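Levansucrase (Bacillus megaterium, PDB 3OM4) belongs to the levansucrase/invertase family of bacterial enzymes, whose single catalytic domain is built as a five-bladed beta-propeller. Local coordinates at residues 36-41 with 438-443. The protein carries 1 engineered substitution. Residues are numbered along the deposited sequence; the frame is centred on the assembly and turned at random.
Sequences KVPAFD and TSVVKD
Pro38 turns the CG-CD edge of its pyrrolidine ring to Val440, while its backbone carbonyl oxygen, Pro38 O, sits over the centre of one face of the Phe40 ring, 3.3 Å above the plane. Across the contact, Pro38 CG lies 3.8 Å from Val440 CG1, and Pro38 CD is 3.9 Å from the same methyl. Val440 divides its two branches between neighbouring parts of the loop. CG1, anti to the backbone N (chi1 173°), is directed at the proline, while Val440 CG2, lying beside that N, rests 3.5 Å from the backbone oxygen Lys36 O. The latter is a van der Waals contact between a methyl and a peptide oxygen. In the five-bladed propeller of this family, strand 437-448 is an outermost strand of the four-stranded antiparallel sheet that also holds 392-398, 405-412 and 424-434, and residues 36-41 form an irregular extended run beside it. A backbone hydrogen bond between Val37 and His381 joins that run to strand 371-382 of the adjacent sheet, whose Leu380 touches Val440, and Pro38 packs on Phe429 of strand 424-434. Gln34 and Val440 share a backbone hydrogen bond, and the far end of the Lys36 side chain runs off from the strand to a long, weak ion pair with Asp33. On the strand itself, Ser439 OG donates to Val440 O at 3.2 Å, standing 47° out of the carbonyl plane.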
ATOM      1  N   LYS A  36      13.591  -5.832  12.363  1.00  8.47           N
ATOM      2  CA  LYS A  36      12.995  -7.142  12.104  1.00  8.24           C
ATOM      3  C   LYS A  36      11.542  -7.187  12.558  1.00  7.76           C
ATOM      4  O   LYS A  36      11.226  -6.809  13.687  1.00  7.27           O
ATOM      5  CB  LYS A  36      13.790  -8.241  12.816  1.00  8.64           C
ATOM      6  CG  LYS A  36      13.376  -9.662  12.440  1.00  9.46           C
ATOM      7  CD  LYS A  36      13.828 -10.684  13.483  1.00 11.71           C
ATOM      8  CE  LYS A  36      12.897 -10.692  14.694  1.00 13.23           C
ATOM      9  NZ  LYS A  36      13.267 -11.735  15.690  1.00 14.71           N
ATOM     10  N   VAL A  37      10.664  -7.639  11.666  1.00  7.42           N
ATOM     11  CA  VAL A  37       9.278  -7.922  12.022  1.00  7.31           C
ATOM     12  C   VAL A  37       9.316  -8.964  13.149  1.00  7.38           C
ATOM     13  O   VAL A  37      10.009  -9.973  13.021  1.00  7.67           O
ATOM     14  CB  VAL A  37       8.489  -8.465  10.799  1.00  7.16           C
ATOM     15  CG1 VAL A  37       7.113  -8.976  11.206  1.00  7.11           C
ATOM     16  CG2 VAL A  37       8.358  -7.388   9.721  1.00  7.01           C
ATOM     17  N   PRO A  38       8.599  -8.713  14.264  1.00  7.45           N
ATOM     18  CA  PRO A  38       8.607  -9.673  15.372  1.00  7.70           C
ATOM     19  C   PRO A  38       8.305 -11.103  14.932  1.00  8.00           C
ATOM     20  O   PRO A  38       7.490 -11.318  14.030  1.00  7.75           O
ATOM     21  CB  PRO A  38       7.481  -9.169  16.275  1.00  7.67           C
ATOM     22  CG  PRO A  38       7.440  -7.714  16.036  1.00  7.64           C
ATOM     23  CD  PRO A  38       7.816  -7.508  14.593  1.00  7.31           C
ATOM     24  N   ALA A  39       8.974 -12.066  15.563  1.00  8.48           N
ATOM     25  CA  ALA A  39       8.632 -13.474  15.396  1.00  9.09           C
ATOM     26  C   ALA A  39       7.245 -13.697  15.980  1.00  9.57           C
ATOM     27  O   ALA A  39       6.939 -13.214  17.076  1.00  9.63           O
ATOM     28  CB  ALA A  39       9.652 -14.363  16.091  1.00  9.10           C
ATOM     29  N   PHE A  40       6.402 -14.411  15.242  1.00 10.03           N
ATOM     30  CA  PHE A  40       5.036 -14.661  15.686  1.00 10.64           C
ATOM     31  C   PHE A  40       4.845 -16.089  16.190  1.00 11.43           C
ATOM     32  O   PHE A  40       5.483 -17.020  15.700  1.00 11.53           O
ATOM     33  CB  PHE A  40       4.040 -14.324  14.572  1.00 10.38           C
ATOM     34  CG  PHE A  40       4.079 -12.881  14.144  1.00  9.65           C
ATOM     35  CD1 PHE A  40       3.691 -11.872  15.020  1.00  9.06           C
ATOM     36  CD2 PHE A  40       4.504 -12.531  12.868  1.00  9.86           C
ATOM     37  CE1 PHE A  40       3.726 -10.533  14.633  1.00  9.73           C
ATOM     38  CE2 PHE A  40       4.538 -11.194  12.466  1.00  9.38           C
ATOM     39  CZ  PHE A  40       4.149 -10.193  13.349  1.00  9.66           C
ATOM     40  N   ASP A  41       3.975 -16.241  17.186  1.00 12.43           N
ATOM     41  CA  ASP A  41       3.705 -17.536  17.805  1.00 13.47           C
ATOM     42  C   ASP A  41       2.732 -18.337  16.942  1.00 13.90           C
ATOM     43  O   ASP A  41       1.537 -18.030  16.883  1.00 13.93           O
ATOM     44  CB  ASP A  41       3.155 -17.340  19.226  1.00 13.81           C
ATOM     45  CG  ASP A  41       3.146 -18.626  20.048  1.00 14.97           C
ATOM     46  OD1 ASP A  41       3.186 -19.732  19.468  1.00 16.48           O
ATOM     47  OD2 ASP A  41       3.087 -18.524  21.291  1.00 16.67           O
ATOM     48  N   THR A 438      13.218   5.209  13.869  1.00 11.59           N
ATOM     49  CA  THR A 438      12.138   4.297  14.243  1.00 10.86           C
ATOM     50  C   THR A 438      12.713   3.030  14.865  1.00 10.53           C
ATOM     51  O   THR A 438      13.882   2.707  14.651  1.00 10.29           O
ATOM     52  CB  THR A 438      11.238   3.905  13.035  1.00 10.87           C
ATOM     53  OG1 THR A 438      11.920   2.962  12.203  1.00 10.38           O
ATOM     54  CG2 THR A 438      10.849   5.128  12.207  1.00 10.84           C
ATOM     55  N   SER A 439      11.892   2.318  15.632  0.50  9.98           N
ATOM     56  CA  SER A 439      12.282   1.022  16.173  0.70  9.96           C
ATOM     57  C   SER A 439      11.079   0.153  16.492  0.50  9.81           C
ATOM     58  O   SER A 439      10.071   0.640  17.003  0.50  9.18           O
ATOM     59  CB  SER A 439      13.135   1.174  17.435  0.70  9.72           C
ATOM     60  OG  SER A 439      13.438  -0.102  17.981  0.70 10.54           O
ATOM     61  N   VAL A 440      11.208  -1.137  16.195  1.00 10.36           N
ATOM     62  CA  VAL A 440      10.214  -2.129  16.594  1.00 11.07           C
ATOM     63  C   VAL A 440      10.197  -2.189  18.117  1.00 12.00           C
ATOM     64  O   VAL A 440      11.250  -2.302  18.755  1.00 11.90           O
ATOM     65  CB  VAL A 440      10.524  -3.522  15.996  1.00 10.92           C
ATOM     66  CG1 VAL A 440       9.587  -4.582  16.567  1.00 11.06           C
ATOM     67  CG2 VAL A 440      10.418  -3.488  14.477  1.00 10.81           C
ATOM     68  N   VAL A 441       9.006  -2.090  18.695  1.00 13.15           N
ATOM     69  CA  VAL A 441       8.876  -2.127  20.148  1.00 14.57           C
ATOM     70  C   VAL A 441       9.055  -3.546  20.672  1.00 15.46           C
ATOM     71  O   VAL A 441       8.363  -4.484  20.256  1.00 15.66           O
ATOM     72  CB  VAL A 441       7.561  -1.479  20.647  1.00 14.41           C
ATOM     73  CG1 VAL A 441       7.458  -1.553  22.173  1.00 14.90           C
ATOM     74  CG2 VAL A 441       7.491  -0.028  20.193  1.00 14.70           C
ATOM     75  N   LYS A 442      10.029  -3.663  21.570  1.00 16.79           N
ATOM     76  CA  LYS A 442      10.422  -4.888  22.255  1.00 18.02           C
ATOM     77  C   LYS A 442       9.246  -5.638  22.884  1.00 18.50           C
ATOM     78  O   LYS A 442       8.519  -5.082  23.708  1.00 18.69           O
ATOM     79  CB  LYS A 442      11.421  -4.503  23.348  1.00 18.22           C
ATOM     80  CG  LYS A 442      12.341  -5.596  23.843  1.00 19.21           C
ATOM     81  CD  LYS A 442      13.028  -5.151  25.140  1.00 20.98           C
ATOM     82  CE  LYS A 442      14.358  -4.419  24.909  1.00 21.73           C
ATOM     83  NZ  LYS A 442      14.279  -3.178  24.072  1.00 22.72           N
ATOM     84  N   ASP A 443       9.073  -6.896  22.474  1.00 19.20           N
ATOM     85  CA  ASP A 443       8.115  -7.839  23.081  1.00 19.85           C
ATOM     86  C   ASP A 443       6.692  -7.314  23.313  1.00 19.81           C
ATOM     87  O   ASP A 443       6.102  -7.545  24.374  1.00 20.12           O
ATOM     88  CB  ASP A 443       8.684  -8.418  24.386  1.00 20.18           C
ATOM     89  CG  ASP A 443       9.882  -9.322  24.158  1.00 21.09           C
ATOM     90  OD1 ASP A 443       9.800 -10.233  23.305  1.00 22.53           O
ATOM     91  OD2 ASP A 443      10.907  -9.128  24.847  1.00 22.96           O
TER